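Side-chain contacts in MstE (PDB 6SBF), which acts as a monodomain class II terpene cyclase, probably cyclising isoprenoid precursors into the complex scaffolds of merosterol-type natural products: residues Tyr18-Gln23 / Ala290-Leu295; Ala181-Leu186 / Ser191-Tyr196; Ala225-Gly230 / Pro236-Ala241. The protein carries 1 engineered substitution. All blocks are in the same frame, centred on the assembly; numbering follows the deposited sequence. Where two conformers were deposited one is given.

Contact 1. Residues Tyr18-Gln23 / Ala290-Leu295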
# COMPACT_ATOMS: atom_id res chain seq x y z
N TYR A 18 -3.39 -26.95 -14.37
CA TYR A 18 -4.76 -26.38 -14.43
C TYR A 18 -5.39 -26.37 -13.02
O TYR A 18 -6.10 -25.42 -12.67
CB TYR A 18 -5.67 -27.08 -15.46
CG TYR A 18 -5.24 -26.89 -16.89
CD1 TYR A 18 -4.94 -25.64 -17.41
CD2 TYR A 18 -5.20 -27.97 -17.74
CE1 TYR A 18 -4.61 -25.48 -18.75
CE2 TYR A 18 -4.86 -27.83 -19.07
CZ TYR A 18 -4.56 -26.59 -19.57
OH TYR A 18 -4.21 -26.44 -20.88
N PRO A 19 -5.20 -27.40 -12.16
CA PRO A 19 -5.74 -27.32 -10.79
C PRO A 19 -5.25 -26.08 -10.04
O PRO A 19 -6.01 -25.52 -9.25
CB PRO A 19 -5.30 -28.65 -10.14
CG PRO A 19 -5.21 -29.60 -11.31
CD PRO A 19 -4.73 -28.75 -12.48
N LYS A 20 -3.98 -25.71 -10.23
CA LYS A 20 -3.46 -24.53 -9.53
C LYS A 20 -4.08 -23.24 -10.10
O LYS A 20 -4.47 -22.35 -9.35
CB LYS A 20 -1.91 -24.59 -9.48
CG LYS A 20 -1.33 -23.59 -8.50
CD LYS A 20 0.16 -23.76 -8.34
CE LYS A 20 0.79 -22.71 -7.44
NZ LYS A 20 2.22 -22.85 -7.21
N LEU A 21 -4.32 -23.18 -11.42
CA LEU A 21 -4.99 -22.00 -11.99
C LEU A 21 -6.43 -21.90 -11.48
O LEU A 21 -6.86 -20.81 -11.12
CB LEU A 21 -4.96 -22.06 -13.51
CG LEU A 21 -5.45 -20.80 -14.20
CD1 LEU A 21 -4.63 -19.56 -13.86
CD2 LEU A 21 -5.48 -21.02 -15.70
N ASN A 22 -7.14 -23.03 -11.46
CA ASN A 22 -8.51 -23.12 -10.93
C ASN A 22 -8.54 -22.72 -9.44
O ASN A 22 -9.48 -22.02 -9.00
CB ASN A 22 -8.99 -24.55 -11.14
CG ASN A 22 -10.48 -24.70 -11.22
OD1 ASN A 22 -11.27 -24.09 -10.50
ND2 ASN A 22 -10.84 -25.58 -12.10
N GLN A 23 -7.55 -23.19 -8.67
CA GLN A 23 -7.54 -22.78 -7.24
C GLN A 23 -7.27 -21.28 -7.13
O GLN A 23 -7.85 -20.62 -6.24
CB GLN A 23 -6.59 -23.62 -6.41
CG GLN A 23 -6.66 -23.23 -4.96
CD GLN A 23 -7.99 -23.44 -4.33
OE1 GLN A 23 -8.76 -24.28 -4.81
NE2 GLN A 23 -8.26 -22.63 -3.31
N ALA A 290 6.12 -20.49 -5.66
CA ALA A 290 6.14 -20.87 -4.22
C ALA A 290 5.29 -19.91 -3.39
O ALA A 290 4.54 -20.36 -2.52
CB ALA A 290 7.59 -20.99 -3.70
N ALA A 291 5.41 -18.62 -3.65
CA ALA A 291 4.65 -17.58 -2.94
C ALA A 291 3.16 -17.76 -3.20
O ALA A 291 2.33 -17.66 -2.28
CB ALA A 291 5.11 -16.22 -3.37
N ILE A 292 2.81 -18.03 -4.46
CA ILE A 292 1.38 -18.28 -4.80
C ILE A 292 0.91 -19.48 -3.96
O ILE A 292 -0.21 -19.43 -3.38
CB ILE A 292 1.20 -18.50 -6.31
CG1 ILE A 292 1.41 -17.20 -7.07
CG2 ILE A 292 -0.17 -19.11 -6.60
CD1 ILE A 292 1.59 -17.41 -8.58
N GLY A 293 1.65 -20.58 -3.97
CA GLY A 293 1.19 -21.76 -3.25
C GLY A 293 0.99 -21.48 -1.77
O GLY A 293 -0.00 -21.92 -1.16
N TRP A 294 1.93 -20.76 -1.16
CA TRP A 294 1.83 -20.49 0.28
C TRP A 294 0.63 -19.58 0.56
O TRP A 294 -0.15 -19.84 1.48
CB TRP A 294 3.13 -19.86 0.77
CG TRP A 294 3.11 -19.63 2.25
CD1 TRP A 294 3.39 -20.55 3.22
CD2 TRP A 294 2.84 -18.38 2.89
NE1 TRP A 294 3.28 -19.93 4.44
CE2 TRP A 294 2.98 -18.60 4.28
CE3 TRP A 294 2.53 -17.09 2.45
CZ2 TRP A 294 2.78 -17.59 5.21
CZ3 TRP A 294 2.35 -16.07 3.36
CH2 TRP A 294 2.48 -16.32 4.73
N LEU A 295 0.44 -18.56 -0.29
CA LEU A 295 -0.72 -17.66 -0.06
C LEU A 295 -2.03 -18.47 -0.25
O LEU A 295 -2.97 -18.27 0.54
CB LEU A 295 -0.65 -16.47 -1.02
CG LEU A 295 0.44 -15.47 -0.69
CD1 LEU A 295 0.66 -14.48 -1.85
CD2 LEU A 295 0.12 -14.70 0.57
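K20 reaches from helix 18-37 to the flank of helix 282-298, where it meets I292 and G293. Its CB leaves the backbone toward the other helix, and CG stands anti to the backbone N (chi1 -167°). From there every torsion is extended, which makes the chain a nearly straight rod able to span a wide gap: the nearest CA atoms, those of K20 and G293, are 8.3 Å apart. CB meets neither residue closely, and CG and CD pass I292 at a looser distance, each about 5.0 Å from I292 CG2. Close packing starts at CE, which lies 3.8 Å from I292 CG2, the methyl branch that extends anti to its own backbone N. The two side chains run obliquely to one another, so a methylene grazes a methyl instead of lying along it. CE is also 4.2 Å from G293 N. The ammonium nitrogen NZ passes the backbone of G293, 4.0 Å from G293 N, and finds its polar partner one residue before the segment, hydrogen-bonding to the backbone O of A289. Lysine suits this place because its methylenes can pass an apolar group while its charged end gains a carbonyl acceptor. Isoleucine suits the other side because it faces two ways: CG2 receives the lysine, and I292 also packs against L272, A363 and L367. K20 stays partly exposed while I292 is buried, so the contact lies on the border between core and surface. It is a sparse, single-residue bridge joining the N-terminal helix to a peripheral helix of the alpha6-alpha6 barrel.

Contact 2. Residues Ala181-Leu186 / Ser191-Tyr196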
# COMPACT_ATOMS: atom_id res chain seq x y z
N ALA A 181 6.76 6.67 -3.46
CA ALA A 181 6.67 5.50 -4.33
C ALA A 181 5.22 5.37 -4.83
O ALA A 181 4.97 5.09 -6.02
CB ALA A 181 7.14 4.25 -3.62
N ALA A 182 4.27 5.48 -3.93
CA ALA A 182 2.86 5.32 -4.29
C ALA A 182 2.42 6.48 -5.20
O ALA A 182 1.71 6.23 -6.20
CB ALA A 182 2.01 5.25 -3.04
N VAL A 183 2.78 7.71 -4.92
CA VAL A 183 2.39 8.88 -5.74
C VAL A 183 3.03 8.73 -7.11
O VAL A 183 2.42 9.15 -8.11
CB VAL A 183 2.69 10.20 -5.02
CG1 VAL A 183 2.51 11.40 -5.92
CG2 VAL A 183 1.79 10.36 -3.80
N ALA A 184 4.20 8.15 -7.20
CA ALA A 184 4.87 7.94 -8.51
C ALA A 184 4.12 6.92 -9.36
O ALA A 184 4.50 6.80 -10.54
CB ALA A 184 6.30 7.52 -8.28
N ALA A 185 3.14 6.21 -8.85
CA ALA A 185 2.21 5.38 -9.68
C ALA A 185 1.38 6.29 -10.61
O ALA A 185 0.87 5.79 -11.60
CB ALA A 185 1.30 4.50 -8.84
N LEU A 186 1.26 7.57 -10.30
CA LEU A 186 0.51 8.54 -11.10
C LEU A 186 1.45 9.04 -12.18
O LEU A 186 2.50 9.60 -11.89
CB LEU A 186 0.04 9.70 -10.23
CG LEU A 186 -0.87 9.30 -9.08
CD1 LEU A 186 -1.20 10.54 -8.25
CD2 LEU A 186 -2.17 8.62 -9.53
N SER A 191 7.83 11.30 -13.29
CA SER A 191 9.09 11.97 -13.69
C SER A 191 9.62 12.91 -12.59
O SER A 191 10.83 12.91 -12.35
CB SER A 191 8.93 12.74 -14.99
OG SER A 191 10.14 13.42 -15.29
N ARG A 192 8.76 13.66 -11.94
CA ARG A 192 9.17 14.64 -10.92
C ARG A 192 9.77 13.89 -9.71
O ARG A 192 10.71 14.42 -9.11
CB ARG A 192 7.99 15.49 -10.45
CG ARG A 192 8.32 16.56 -9.41
CD ARG A 192 9.39 17.61 -9.71
NE ARG A 192 9.15 18.45 -10.88
CZ ARG A 192 8.70 19.72 -10.87
NH1 ARG A 192 8.50 20.37 -12.01
NH2 ARG A 192 8.44 20.33 -9.72
N LEU A 193 9.27 12.70 -9.35
CA LEU A 193 9.75 11.94 -8.17
C LEU A 193 10.93 11.00 -8.51
O LEU A 193 11.51 10.41 -7.62
CB LEU A 193 8.58 11.17 -7.60
CG LEU A 193 7.52 12.06 -6.98
CD1 LEU A 193 6.29 11.23 -6.68
CD2 LEU A 193 8.00 12.68 -5.68
N HIS A 194 11.27 10.84 -9.79
CA HIS A 194 12.24 9.82 -10.23
C HIS A 194 13.60 9.92 -9.48
O HIS A 194 14.12 8.90 -9.04
CB HIS A 194 12.42 9.95 -11.76
CG HIS A 194 13.56 9.15 -12.28
ND1 HIS A 194 14.85 9.64 -12.27
CD2 HIS A 194 13.61 7.87 -12.76
CE1 HIS A 194 15.65 8.72 -12.78
NE2 HIS A 194 14.91 7.60 -13.06
N ASP A 195 14.20 11.08 -9.47
CA ASP A 195 15.57 11.21 -8.95
C ASP A 195 15.54 10.87 -7.46
O ASP A 195 16.48 10.22 -6.97
CB ASP A 195 16.15 12.57 -9.27
CG ASP A 195 16.49 12.80 -10.74
OD1 ASP A 195 16.26 11.89 -11.57
OD2 ASP A 195 16.97 13.88 -11.02
N TYR A 196 14.55 11.36 -6.73
CA TYR A 196 14.41 11.05 -5.28
C TYR A 196 14.31 9.55 -5.10
O TYR A 196 15.00 8.95 -4.23
CB TYR A 196 13.19 11.76 -4.71
CG TYR A 196 12.88 11.34 -3.30
CD1 TYR A 196 13.48 11.95 -2.21
CD2 TYR A 196 12.00 10.30 -3.08
CE1 TYR A 196 13.20 11.54 -0.92
CE2 TYR A 196 11.73 9.90 -1.79
CZ TYR A 196 12.35 10.49 -0.70
OH TYR A 196 12.05 10.05 0.57
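This is a buried, apolar contact inside a helical hairpin, where the end of helix 177-183 folds back onto helix 187-200, the outer of the two in the alpha6-alpha6 barrel. L193 carries it with one methyl. CG lies anti to the carbonyl carbon (chi1 -68°), which directs the branch at the preceding helix, and CD1 settles 3.9 Å from V183 CG1 and 4.0 Å from A184 CB. The same methyl is 3.8 Å from A184 N, so it rests on backbone as well as side chain. V183 and L193 meet at about a right angle. A small residue fits at A184, since its CA is only 6.3 Å from that of L193; beta-branched V183 offers a methyl beside it. A type I turn from V183 to L186 begins the reversal of the chain. L141 also packs on L193, and F189 on V183. On the more open side of helix 187-200, H194 ND1 donates to D195 OD1 at 2.7 Å, with the carboxylate oxygen in the ring plane and using its anti lone pair, while H194 NE2 bonds to D234. A carboxylate at each nitrogen would probably favour the protonated ring. Across the hairpin itself, dispersion and exclusion of water do the holding, and the fit of the methyl against V183 and A184 probably sets how the two helices sit.

Contact 3. Residues Ala225-Gly230 / Pro236-Ala241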
# COMPACT_ATOMS: atom_id res chain seq x y z
N ALA A 225 7.20 1.87 -10.24
CA ALA A 225 7.19 3.24 -10.83
C ALA A 225 8.35 3.36 -11.79
O ALA A 225 8.22 3.93 -12.89
CB ALA A 225 7.26 4.30 -9.77
N LEU A 226 9.52 2.86 -11.40
CA LEU A 226 10.68 2.90 -12.31
C LEU A 226 10.37 2.08 -13.57
O LEU A 226 10.74 2.51 -14.69
CB LEU A 226 11.94 2.39 -11.58
CG LEU A 226 12.42 3.26 -10.42
CD1 LEU A 226 13.60 2.56 -9.75
CD2 LEU A 226 12.75 4.70 -10.84
N ALA A 227 9.79 0.91 -13.43
CA ALA A 227 9.46 0.07 -14.58
C ALA A 227 8.46 0.79 -15.49
O ALA A 227 8.62 0.77 -16.71
CB ALA A 227 8.89 -1.25 -14.17
N ALA A 228 7.46 1.46 -14.93
CA ALA A 228 6.41 2.09 -15.74
C ALA A 228 7.00 3.29 -16.49
O ALA A 228 6.49 3.65 -17.56
CB ALA A 228 5.28 2.54 -14.83
N GLY A 229 8.07 3.92 -16.00
CA GLY A 229 8.65 5.06 -16.71
C GLY A 229 9.45 4.64 -17.94
O GLY A 229 9.69 5.51 -18.81
N GLY A 230 9.86 3.38 -18.03
CA GLY A 230 10.42 2.83 -19.29
C GLY A 230 11.86 3.25 -19.54
O GLY A 230 12.40 2.93 -20.63
N PRO A 236 18.85 -1.50 -14.17
CA PRO A 236 19.72 -2.14 -13.17
C PRO A 236 19.15 -2.04 -11.74
O PRO A 236 19.21 -3.01 -11.00
CB PRO A 236 21.08 -1.41 -13.33
CG PRO A 236 21.07 -0.85 -14.72
CD PRO A 236 19.59 -0.54 -15.01
N SER A 237 18.60 -0.89 -11.41
CA SER A 237 17.99 -0.66 -10.08
C SER A 237 16.83 -1.59 -9.87
O SER A 237 16.66 -2.15 -8.76
CB SER A 237 17.64 0.78 -9.87
OG SER A 237 18.80 1.59 -9.84
N ILE A 238 15.98 -1.75 -10.90
CA ILE A 238 14.83 -2.66 -10.81
C ILE A 238 15.33 -4.08 -10.57
O ILE A 238 14.81 -4.81 -9.71
CB ILE A 238 13.94 -2.56 -12.06
CG1 ILE A 238 13.32 -1.17 -12.19
CG2 ILE A 238 12.92 -3.67 -12.07
CD1 ILE A 238 12.85 -0.85 -13.57
N GLU A 239 16.35 -4.49 -11.33
CA GLU A 239 16.85 -5.87 -11.22
C GLU A 239 17.44 -6.09 -9.82
O GLU A 239 17.35 -7.18 -9.29
CB GLU A 239 17.85 -6.19 -12.34
CG GLU A 239 17.23 -6.17 -13.71
CD GLU A 239 16.10 -7.13 -13.98
OE1 GLU A 239 15.95 -8.16 -13.27
OE2 GLU A 239 15.36 -6.85 -14.96
N GLN A 240 18.12 -5.08 -9.29
CA GLN A 240 18.69 -5.24 -7.92
C GLN A 240 17.55 -5.42 -6.90
O GLN A 240 17.68 -6.22 -5.96
CB GLN A 240 19.56 -4.07 -7.49
CG GLN A 240 20.49 -4.57 -6.37
CD GLN A 240 21.23 -3.48 -5.64
OE1 GLN A 240 21.05 -2.28 -5.89
NE2 GLN A 240 22.09 -3.94 -4.72
N ALA A 241 16.47 -4.67 -7.07
CA ALA A 241 15.31 -4.82 -6.19
C ALA A 241 14.71 -6.21 -6.31
O ALA A 241 14.30 -6.84 -5.31
CB ALA A 241 14.34 -3.71 -6.48
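Helices 215-229 and 235-248 form an antiparallel alpha-hairpin, and L226 and A227 of the first meet I238 of the second close to the turn. The segment axes come within 10.0 Å, with 145° between their directions. I238 has CG1 anti to the carbonyl carbon (chi1 -64°), and this sends its longer branch across the gap. CG1 lies 3.9 Å from L226 CB, while the terminal CD1 presses against backbone, 3.5 Å from A227 N and 3.7 Å from A227 CA. Alanine suits that spot: its lone methyl, 4.0 Å from I238 CD1, lets the isoleucine tip approach the helix surface. Inner and outer helices joined in this way are the building units of the alpha6-alpha6 barrel. Helix 215-229 ends at this turn, where G230 takes a positive phi, a conformation glycine adopts readily. Nearer the neighbouring helix 187-200, L226 CD1 makes a looser contact, 4.4 Å, with S237 CB. L226 also packs on R198 and W207, and S237 touches R198 too.

How the contacts relate
Contacts 2 and 3 belong to successive helical hairpins of the barrel and touch each other: A184 CB, where the chain leaves helix 177-183, lies 3.7 Å from A225 CB of helix 215-229, and H194 CD2 is 3.8 Å from L226 CD2. Contact 2 is wholly buried, whereas contact 3 mixes buried L226 and I238 with partly exposed neighbours; both join helices close in sequence through aliphatic branches. Contact 1 stands apart, its centre 33 Å from that of contact 2 and 27 Å from that of contact 3. It brings together distant parts of the chain, enclosing the other two in sequence, and its peripheral place suits a charged lysine with a backbone acceptor.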